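Side-chain contacts in serpin (Taeniopygia guttata, PDB 5HGC), which probably inhibits serine proteases, as members of the serpin family generally do, and binds a cortisol-type steroid: residues 14-19 with 252-257; 23-28 with 289-294; 52-57 with 112-117. One frame throughout, in Å; residues are numbered along the deposited sequence. Where two conformers were deposited one is given.

Interaction 1 (14-19 with 252-257). With HCY ((11alpha,14beta)-11,17,21-trihydroxypregn-4-ene-3,20-dione), chain B.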
loop_
_atom_site.group_PDB
_atom_site.type_symbol
_atom_site.label_atom_id
_atom_site.label_comp_id
_atom_site.label_asym_id
_atom_site.label_seq_id
_atom_site.Cartn_x
_atom_site.Cartn_y
_atom_site.Cartn_z
ATOM N N ASN A 14 -8.365 -11.845 4.407
ATOM C CA ASN A 14 -9.091 -10.654 4.870
ATOM C C ASN A 14 -8.349 -9.403 4.401
ATOM O O ASN A 14 -8.948 -8.528 3.812
ATOM C CB ASN A 14 -9.187 -10.697 6.389
ATOM C CG ASN A 14 -9.682 -12.037 6.901
ATOM O OD1 ASN A 14 -8.910 -12.967 7.176
ATOM N ND2 ASN A 14 -10.984 -12.147 7.003
ATOM N N ASN A 15 -7.034 -9.346 4.617
ATOM C CA ASN A 15 -6.227 -8.218 4.138
ATOM C C ASN A 15 -6.300 -8.021 2.615
ATOM O O ASN A 15 -6.445 -6.885 2.159
ATOM C CB ASN A 15 -4.787 -8.287 4.676
ATOM C CG ASN A 15 -4.705 -7.984 6.203
ATOM O OD1 ASN A 15 -5.675 -7.497 6.835
ATOM N ND2 ASN A 15 -3.555 -8.272 6.795
ATOM N N ALA A 16 -6.329 -9.113 1.854
ATOM C CA ALA A 16 -6.443 -9.003 0.381
ATOM C C ALA A 16 -7.786 -8.500 -0.044
ATOM O O ALA A 16 -7.865 -7.598 -0.870
ATOM C CB ALA A 16 -6.102 -10.320 -0.305
ATOM N N ASP A 17 -8.854 -9.019 0.563
ATOM C CA ASP A 17 -10.224 -8.472 0.317
ATOM C C ASP A 17 -10.274 -6.993 0.564
ATOM O O ASP A 17 -10.749 -6.239 -0.281
ATOM C CB ASP A 17 -11.282 -9.163 1.173
ATOM C CG ASP A 17 -11.497 -10.641 0.797
ATOM O OD1 ASP A 17 -11.246 -11.063 -0.367
ATOM O OD2 ASP A 17 -11.963 -11.395 1.678
ATOM N N PHE A 18 -9.764 -6.560 1.707
ATOM C CA PHE A 18 -9.822 -5.143 2.052
ATOM C C PHE A 18 -9.045 -4.361 0.985
ATOM O O PHE A 18 -9.535 -3.333 0.484
ATOM C CB PHE A 18 -9.289 -4.835 3.513
ATOM C CG PHE A 18 -9.046 -3.359 3.757
ATOM C CD1 PHE A 18 -10.126 -2.481 3.959
ATOM C CD2 PHE A 18 -7.772 -2.830 3.656
ATOM C CE1 PHE A 18 -9.926 -1.103 4.084
ATOM C CE2 PHE A 18 -7.551 -1.449 3.790
ATOM C CZ PHE A 18 -8.631 -0.576 4.008
ATOM N N ALA A 19 -7.847 -4.862 0.644
ATOM C CA ALA A 19 -6.949 -4.193 -0.274
ATOM C C ALA A 19 -7.672 -3.913 -1.568
ATOM O O ALA A 19 -7.607 -2.775 -2.081
ATOM C CB ALA A 19 -5.700 -5.043 -0.560
ATOM N N LEU A 252 -11.064 -6.510 -10.285
ATOM C CA LEU A 252 -9.827 -6.987 -9.684
ATOM C C LEU A 252 -10.087 -7.365 -8.209
ATOM O O LEU A 252 -10.614 -6.577 -7.419
ATOM C CB LEU A 252 -8.704 -5.955 -9.861
ATOM C CG LEU A 252 -7.363 -6.357 -9.231
ATOM C CD1 LEU A 252 -6.673 -7.517 -9.948
ATOM C CD2 LEU A 252 -6.449 -5.136 -9.139
ATOM N N ASP A 253 -9.780 -8.594 -7.865
ATOM C CA ASP A 253 -10.014 -9.052 -6.514
ATOM C C ASP A 253 -8.955 -10.128 -6.274
ATOM O O ASP A 253 -8.163 -10.422 -7.184
ATOM C CB ASP A 253 -11.451 -9.577 -6.355
ATOM C CG ASP A 253 -11.725 -10.879 -7.174
ATOM O OD1 ASP A 253 -10.917 -11.216 -8.075
ATOM O OD2 ASP A 253 -12.753 -11.573 -6.929
ATOM N N LYS A 254 -8.942 -10.741 -5.100
ATOM C CA LYS A 254 -7.876 -11.652 -4.766
ATOM C C LYS A 254 -7.918 -12.979 -5.510
ATOM O O LYS A 254 -6.921 -13.704 -5.566
ATOM C CB LYS A 254 -7.840 -11.895 -3.269
ATOM C CG LYS A 254 -9.043 -12.603 -2.709
ATOM C CD LYS A 254 -8.583 -13.458 -1.531
ATOM C CE LYS A 254 -9.659 -13.534 -0.457
ATOM N NZ LYS A 254 -11.061 -13.718 -0.956
ATOM N N GLU A 255 -9.080 -13.299 -6.066
ATOM C CA GLU A 255 -9.262 -14.498 -6.848
ATOM C C GLU A 255 -8.562 -14.293 -8.204
ATOM O O GLU A 255 -7.830 -15.195 -8.646
ATOM C CB GLU A 255 -10.751 -14.817 -7.004
ATOM C CG GLU A 255 -11.464 -15.401 -5.775
ATOM C CD GLU A 255 -11.740 -14.428 -4.600
ATOM O OE1 GLU A 255 -12.003 -13.186 -4.730
ATOM O OE2 GLU A 255 -11.701 -14.960 -3.482
ATOM N N THR A 256 -8.745 -13.123 -8.825
ATOM C CA THR A 256 -7.972 -12.736 -9.999
ATOM C C THR A 256 -6.453 -12.879 -9.759
ATOM O O THR A 256 -5.722 -13.422 -10.619
ATOM C CB THR A 256 -8.244 -11.285 -10.374
ATOM O OG1 THR A 256 -9.643 -11.083 -10.537
ATOM C CG2 THR A 256 -7.574 -10.929 -11.679
ATOM N N ILE A 257 -5.982 -12.413 -8.584
ATOM C CA ILE A 257 -4.557 -12.505 -8.242
ATOM C C ILE A 257 -4.118 -13.973 -8.187
ATOM O O ILE A 257 -3.086 -14.305 -8.768
ATOM C CB ILE A 257 -4.153 -11.734 -6.952
ATOM C CG1 ILE A 257 -4.529 -10.226 -7.018
ATOM C CG2 ILE A 257 -2.667 -11.888 -6.709
ATOM C CD1 ILE A 257 -3.929 -9.471 -8.201
HETATM C C1 HCY B . -4.045 -16.068 -2.598
HETATM C C2 HCY B . -5.465 -16.118 -2.038
HETATM C C3 HCY B . -5.650 -15.165 -0.880
HETATM C C4 HCY B . -4.658 -14.097 -0.611
HETATM C C5 HCY B . -3.785 -13.749 -1.565
HETATM C C6 HCY B . -3.113 -12.396 -1.486
HETATM C C7 HCY B . -1.593 -12.543 -1.720
HETATM C C8 HCY B . -1.175 -13.473 -2.864
HETATM C C9 HCY B . -1.910 -14.826 -2.743
HETATM C C10 HCY B . -3.448 -14.669 -2.732
HETATM C C12 HCY B . 0.193 -16.052 -3.770
HETATM C C11 HCY B . -1.346 -15.961 -3.668
HETATM C C13 HCY B . 0.847 -14.647 -3.935
HETATM C C14 HCY B . 0.314 -13.737 -2.826
HETATM C C15 HCY B . 1.311 -12.607 -2.738
HETATM C C16 HCY B . 2.661 -13.226 -3.075
HETATM C C17 HCY B . 2.371 -14.637 -3.646
HETATM C C18 HCY B . 0.624 -14.023 -5.344
HETATM C C19 HCY B . -4.046 -13.987 -3.981
HETATM C C20 HCY B . 3.269 -15.000 -4.814
HETATM C C21 HCY B . 3.714 -16.432 -5.025
HETATM O O1 HCY B . -6.661 -15.245 -0.211
HETATM O O2 HCY B . -1.873 -15.639 -4.959
HETATM O O3 HCY B . 2.713 -15.632 -2.654
HETATM O O4 HCY B . 3.645 -14.147 -5.603
HETATM O O5 HCY B . 3.670 -16.586 -6.443
#
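The ionic part of the contact joins D17, on helix 12-29, to K254, in the first turn of helix 254-263. NZ of K254 donates to OD1 of D17 at 2.7 Å, meeting the syn lone pair of that oxygen, the one on the side of OD2. CE of K254 is crowded to 2.9 Å from the same D17 OD1, so the end of the lysine is modelled with some doubt. The same NZ also donates to OE2 of E255 at 2.9 Å, from 22° outside that carboxylate plane. One ammonium group thus sits between two carboxylates, one from each helix.

Apolar packing lies behind the ionic group. CB of A16 rests 3.8 Å from CB of K254, where the two backbones come nearest, and A16 CB is equally close to C6 of the steroid. With CG of K254 placed between its own backbone N and carbonyl carbon (chi1 65°), the chain leaves toward helix 12-29 and then bends repeatedly, passing the C3 ketone (O1) of the ligand. CD lies 2.9 Å from HCY O1, too tight to trust in detail. I257, one turn on, sets CG2 3.7 Å from the C19 methyl of the ligand.

A capping interaction starts the second helix. D253 is the N-cap, and its OD1 accepts from T256 N (3.0 Å) and T256 OG1, which come from opposite faces of the carboxylate plane.

A16, K254 and I257 belong to the steroid pocket, which in hormone-binding serpins likewise lies between these two helices and the adjoining sheet. By tying the helices together beside the C3 ketone, the D17-K254-E255 network probably favours the charged lysine and keeps its stem beside the steroid, though the stem's detailed course is uncertain.

Interaction 2 (23-28 with 289-294)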
loop_
_atom_site.group_PDB
_atom_site.type_symbol
_atom_site.label_atom_id
_atom_site.label_comp_id
_atom_site.label_asym_id
_atom_site.label_seq_id
_atom_site.Cartn_x
_atom_site.Cartn_y
_atom_site.Cartn_z
ATOM N N PHE A 23 -9.374 -0.452 -3.368
ATOM C CA PHE A 23 -9.006 -0.156 -4.760
ATOM C C PHE A 23 -10.214 0.135 -5.670
ATOM O O PHE A 23 -10.195 1.162 -6.381
ATOM C CB PHE A 23 -8.201 -1.306 -5.388
ATOM C CG PHE A 23 -7.655 -0.982 -6.753
ATOM C CD1 PHE A 23 -6.755 0.075 -6.938
ATOM C CD2 PHE A 23 -8.067 -1.688 -7.867
ATOM C CE1 PHE A 23 -6.218 0.391 -8.191
ATOM C CE2 PHE A 23 -7.542 -1.361 -9.135
ATOM C CZ PHE A 23 -6.609 -0.330 -9.294
ATOM N N ARG A 24 -11.238 -0.750 -5.639
ATOM C CA ARG A 24 -12.485 -0.563 -6.419
ATOM C C ARG A 24 -13.132 0.773 -6.119
ATOM O O ARG A 24 -13.439 1.508 -7.055
ATOM C CB ARG A 24 -13.465 -1.777 -6.361
ATOM C CG ARG A 24 -12.797 -3.067 -6.892
ATOM C CD ARG A 24 -13.705 -4.240 -7.172
ATOM N NE ARG A 24 -14.278 -4.867 -5.977
ATOM C CZ ARG A 24 -13.636 -5.692 -5.134
ATOM N NH1 ARG A 24 -12.353 -5.995 -5.303
ATOM N NH2 ARG A 24 -14.281 -6.208 -4.091
ATOM N N GLU A 25 -13.240 1.108 -4.821
ATOM C CA GLU A 25 -13.804 2.374 -4.317
ATOM C C GLU A 25 -13.075 3.595 -4.787
ATOM O O GLU A 25 -13.692 4.537 -5.280
ATOM C CB GLU A 25 -13.852 2.423 -2.780
ATOM C CG GLU A 25 -14.995 1.668 -2.112
ATOM C CD GLU A 25 -16.411 2.123 -2.542
ATOM O OE1 GLU A 25 -16.625 3.262 -3.089
ATOM O OE2 GLU A 25 -17.325 1.298 -2.294
ATOM N N VAL A 26 -11.757 3.588 -4.640
ATOM C CA VAL A 26 -10.951 4.767 -4.942
ATOM C C VAL A 26 -10.878 5.080 -6.447
ATOM O O VAL A 26 -10.811 6.246 -6.828
ATOM C CB VAL A 26 -9.563 4.698 -4.234
ATOM C CG1 VAL A 26 -8.654 3.625 -4.831
ATOM C CG2 VAL A 26 -8.884 6.065 -4.194
ATOM N N THR A 27 -10.912 4.045 -7.291
ATOM C CA THR A 27 -10.877 4.230 -8.759
ATOM C C THR A 27 -12.214 4.800 -9.310
ATOM O O THR A 27 -12.205 5.565 -10.276
ATOM C CB THR A 27 -10.430 2.959 -9.528
ATOM O OG1 THR A 27 -11.244 1.842 -9.136
ATOM C CG2 THR A 27 -8.980 2.658 -9.235
ATOM N N GLN A 28 -13.342 4.433 -8.694
ATOM C CA GLN A 28 -14.598 5.202 -8.852
ATOM C C GLN A 28 -14.518 6.704 -8.510
ATOM O O GLN A 28 -14.711 7.523 -9.399
ATOM C CB GLN A 28 -15.700 4.589 -8.061
ATOM C CG GLN A 28 -16.092 3.249 -8.586
ATOM C CD GLN A 28 -17.290 2.772 -7.827
ATOM O OE1 GLN A 28 -17.172 1.938 -6.924
ATOM N NE2 GLN A 28 -18.455 3.360 -8.130
ATOM N N ARG A 289 -15.670 5.287 5.140
ATOM C CA ARG A 289 -17.114 5.434 5.441
ATOM C C ARG A 289 -17.923 4.554 4.481
ATOM O O ARG A 289 -18.714 3.694 4.931
ATOM C CB ARG A 289 -17.577 6.880 5.382
ATOM C CG ARG A 289 -17.496 7.639 6.691
ATOM C CD ARG A 289 -18.099 9.043 6.560
ATOM N NE ARG A 289 -17.272 9.968 5.752
ATOM C CZ ARG A 289 -16.414 10.885 6.234
ATOM N NH1 ARG A 289 -15.719 11.663 5.383
ATOM N NH2 ARG A 289 -16.241 11.034 7.556
ATOM N N LYS A 290 -17.653 4.711 3.173
ATOM C CA LYS A 290 -18.270 3.887 2.140
ATOM C C LYS A 290 -17.994 2.420 2.383
ATOM O O LYS A 290 -18.795 1.597 1.987
ATOM C CB LYS A 290 -17.829 4.283 0.737
ATOM C CG LYS A 290 -18.496 5.531 0.238
ATOM C CD LYS A 290 -17.666 6.247 -0.822
ATOM C CE LYS A 290 -18.222 7.654 -1.065
ATOM N NZ LYS A 290 -17.214 8.707 -1.415
ATOM N N MET A 291 -16.888 2.056 3.030
ATOM C CA MET A 291 -16.656 0.620 3.278
ATOM C C MET A 291 -17.267 0.108 4.559
ATOM O O MET A 291 -17.086 -1.071 4.923
ATOM C CB MET A 291 -15.202 0.277 3.197
ATOM C CG MET A 291 -14.724 0.404 1.772
ATOM S SD MET A 291 -12.948 0.265 1.751
ATOM C CE MET A 291 -12.817 -1.497 2.201
ATOM N N GLY A 292 -18.003 0.994 5.226
ATOM C CA GLY A 292 -18.748 0.644 6.425
ATOM C C GLY A 292 -18.086 1.033 7.739
ATOM O O GLY A 292 -18.493 0.530 8.799
ATOM N N ILE A 293 -17.074 1.907 7.683
ATOM C CA ILE A 293 -16.405 2.368 8.908
ATOM C C ILE A 293 -16.894 3.791 9.124
ATOM O O ILE A 293 -16.440 4.726 8.440
ATOM C CB ILE A 293 -14.861 2.329 8.837
ATOM C CG1 ILE A 293 -14.340 0.960 8.414
ATOM C CG2 ILE A 293 -14.279 2.650 10.203
ATOM C CD1 ILE A 293 -12.880 0.987 7.985
ATOM N N VAL A 294 -17.814 3.948 10.086
ATOM C CA VAL A 294 -18.646 5.153 10.175
ATOM C C VAL A 294 -18.475 5.898 11.486
ATOM O O VAL A 294 -18.075 7.066 11.469
ATOM C CB VAL A 294 -20.162 4.827 9.932
ATOM C CG1 VAL A 294 -21.074 6.034 10.243
ATOM C CG2 VAL A 294 -20.382 4.316 8.499
#
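E25 of helix 12-29 lies against K290 and M291 at the C-terminal end of helix 285-290, a helix closed by a Schellman motif at G292. This is surface packing in the serpin fold; no hydrogen bond joins the two segments, and the nearest CA atoms, of E25 and K290, are 8.0 Å apart.

The glutamate bridges that gap with a folded chain. Its CG stands opposite the carbonyl carbon, beside the backbone N, and a second turn at chi2 (-58°) brings the carboxylate to the flank of the K290 stem. OE1 ends 3.9 Å from CD of K290 and at a similar distance from its CB, touching the aliphatic part of the lysine at a slant. The ammonium goes another way. K290 starts toward helix 12-29, but its long chain carries NZ to 5.7 Å from E25 OE1; any attraction between the opposite charges is probably weak, and there is no salt bridge.

M291 meets the other part of the glutamate: its CG is 4.1 Å from CG of E25, and the two chains run past each other in opposite directions. The methionine is extended at chi2, and the bend at chi3 (69°) turns the CE methyl to helix 12-29, where F18, Q21 and F22 touch the side chain. T287 adds to the packing on E25.

Beyond M291 the backbone turns away from helix 12-29. The positive phi of G292 (100°) ends the helix in the Schellman motif, and G292 N donates to R289 O at 2.8 Å.

Interaction 3 (52-57 with 112-117)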
loop_
_atom_site.group_PDB
_atom_site.type_symbol
_atom_site.label_atom_id
_atom_site.label_comp_id
_atom_site.label_asym_id
_atom_site.label_seq_id
_atom_site.Cartn_x
_atom_site.Cartn_y
_atom_site.Cartn_z
ATOM N N GLY A 52 -8.078 0.582 20.771
ATOM C CA GLY A 52 -8.745 1.522 21.626
ATOM C C GLY A 52 -10.246 1.694 21.474
ATOM O O GLY A 52 -10.819 2.504 22.208
ATOM N N ALA A 53 -10.878 0.988 20.531
ATOM C CA ALA A 53 -12.283 1.218 20.234
ATOM C C ALA A 53 -13.100 0.231 21.022
ATOM O O ALA A 53 -12.579 -0.794 21.487
ATOM C CB ALA A 53 -12.572 1.134 18.743
ATOM N N ARG A 54 -14.374 0.575 21.230
ATOM C CA ARG A 54 -15.304 -0.282 21.950
ATOM C C ARG A 54 -16.591 -0.433 21.138
ATOM O O ARG A 54 -16.891 0.416 20.269
ATOM C CB ARG A 54 -15.554 0.246 23.384
ATOM C CG ARG A 54 -14.341 0.207 24.340
ATOM C CD ARG A 54 -13.695 -1.169 24.675
ATOM N NE ARG A 54 -12.492 -1.030 25.546
ATOM C CZ ARG A 54 -11.208 -0.810 25.149
ATOM N NH1 ARG A 54 -10.863 -0.708 23.847
ATOM N NH2 ARG A 54 -10.232 -0.709 26.074
ATOM N N SER A 55 -17.329 -1.526 21.388
ATOM C CA SER A 55 -18.685 -1.684 20.850
ATOM C C SER A 55 -18.761 -1.599 19.302
ATOM O O SER A 55 -18.014 -2.290 18.592
ATOM C CB SER A 55 -19.659 -0.693 21.543
ATOM O OG SER A 55 -19.923 -1.154 22.861
ATOM N N ALA A 56 -19.647 -0.741 18.795
ATOM C CA ALA A 56 -19.957 -0.709 17.380
ATOM C C ALA A 56 -18.880 0.037 16.612
ATOM O O ALA A 56 -18.651 -0.261 15.424
ATOM C CB ALA A 56 -21.326 -0.076 17.144
ATOM N N THR A 57 -18.226 1.001 17.274
ATOM C CA THR A 57 -17.013 1.619 16.696
ATOM C C THR A 57 -15.963 0.551 16.352
ATOM O O THR A 57 -15.442 0.531 15.258
ATOM C CB THR A 57 -16.414 2.679 17.605
ATOM O OG1 THR A 57 -17.446 3.597 17.884
ATOM C CG2 THR A 57 -15.280 3.463 16.893
ATOM N N LEU A 112 -4.622 7.260 27.800
ATOM C CA LEU A 112 -4.437 6.172 28.699
ATOM C C LEU A 112 -3.082 5.499 28.426
ATOM O O LEU A 112 -2.739 5.183 27.266
ATOM C CB LEU A 112 -5.559 5.169 28.542
ATOM C CG LEU A 112 -6.922 5.365 29.175
ATOM C CD1 LEU A 112 -7.805 4.175 28.856
ATOM C CD2 LEU A 112 -6.852 5.508 30.676
ATOM N N ARG A 113 -2.344 5.241 29.496
ATOM C CA ARG A 113 -1.153 4.458 29.414
ATOM C C ARG A 113 -1.396 3.092 28.764
ATOM O O ARG A 113 -0.527 2.601 28.004
ATOM C CB ARG A 113 -0.573 4.250 30.812
ATOM C CG ARG A 113 0.625 3.285 30.873
ATOM C CD ARG A 113 1.829 3.827 30.093
ATOM N NE ARG A 113 2.374 5.020 30.730
ATOM C CZ ARG A 113 3.214 5.906 30.162
ATOM N NH1 ARG A 113 3.631 5.747 28.908
ATOM N NH2 ARG A 113 3.626 6.981 30.875
ATOM N N LYS A 114 -2.575 2.501 29.036
ATOM C CA LYS A 114 -2.886 1.158 28.574
ATOM C C LYS A 114 -2.883 1.199 27.040
ATOM O O LYS A 114 -2.257 0.364 26.402
ATOM C CB LYS A 114 -4.241 0.754 29.124
ATOM C CG LYS A 114 -5.017 -0.306 28.356
ATOM C CD LYS A 114 -6.438 -0.309 28.898
ATOM C CE LYS A 114 -7.250 -1.523 28.431
ATOM N NZ LYS A 114 -6.671 -2.817 28.942
ATOM N N PHE A 115 -3.525 2.219 26.455
ATOM C CA PHE A 115 -3.559 2.307 25.002
ATOM C C PHE A 115 -2.160 2.598 24.411
ATOM O O PHE A 115 -1.735 1.974 23.418
ATOM C CB PHE A 115 -4.549 3.356 24.516
ATOM C CG PHE A 115 -4.540 3.508 23.034
ATOM C CD1 PHE A 115 -5.123 2.568 22.245
ATOM C CD2 PHE A 115 -3.878 4.548 22.433
ATOM C CE1 PHE A 115 -5.082 2.668 20.871
ATOM C CE2 PHE A 115 -3.837 4.660 21.044
ATOM C CZ PHE A 115 -4.470 3.729 20.253
ATOM N N LEU A 116 -1.449 3.544 25.007
ATOM C CA LEU A 116 -0.113 3.830 24.509
ATOM C C LEU A 116 0.816 2.603 24.549
ATOM O O LEU A 116 1.598 2.451 23.639
ATOM C CB LEU A 116 0.524 4.971 25.253
ATOM C CG LEU A 116 -0.272 6.269 25.130
ATOM C CD1 LEU A 116 0.305 7.300 26.095
ATOM C CD2 LEU A 116 -0.224 6.813 23.723
ATOM N N ASP A 117 0.703 1.736 25.579
ATOM C CA ASP A 117 1.610 0.589 25.746
ATOM C C ASP A 117 1.170 -0.501 24.748
ATOM O O ASP A 117 1.966 -0.997 24.014
ATOM C CB ASP A 117 1.580 0.068 27.188
ATOM C CG ASP A 117 2.492 0.872 28.172
ATOM O OD1 ASP A 117 3.299 1.759 27.755
ATOM O OD2 ASP A 117 2.431 0.581 29.413
#
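The F115 ring meets the backbone of G52 obliquely, through one flank: CE1 is 3.7 Å from G52 N and CD1 is 3.8 Å from G52 CA. F115 carries CG anti to its backbone nitrogen (chi1 177°), which directs the ring from helix 113-123 to the end of helix 39-52, where M48 and L51 also touch it. Since G52 has no side chain, the CD1-CE1 side of the ring can come right up to the main chain.

The second flat group is the R54 guanidinium. CE of K114 comes to its edge, near the plane, 3.9 Å from NH2. NH1 donates almost straight to A53 O (2.9 Å, 166°); A53 O lies in the guanidinium plane, while NH1 sits above the plane of that carbonyl, off its lone pairs. A further bond to L51 O helps fix the group's rotation. K114 bends at its last torsion, leaving NZ 5.0 Å from R54 NH2. That ammonium pairs instead with a bound sulfate ion.

In this serpin fold, the first turn of helix 113-123 thus packs on the link between helices 39-52 and 55-64, beside the amino-sugar site that includes L51 and D118.

Interactions 1 and 2 share helix 12-29, their centres 14 Å apart, and they touch directly: CD1 of F18 is 3.4 Å from CE of M291, and NH1 of R24 packs 2.8 Å from O of L252. The helix therefore carries the steroid pocket's wall near its start and plain surface packing farther along. Interaction 3 is separate, its centre 29 Å from that of interaction 1 and 24 Å from that of interaction 2, with nearest atoms about 13 and 6 Å away. It borders the amino-sugar site instead, so the two ligands lie beside different contacts. In sequence, it is nested inside the loops closed by both others.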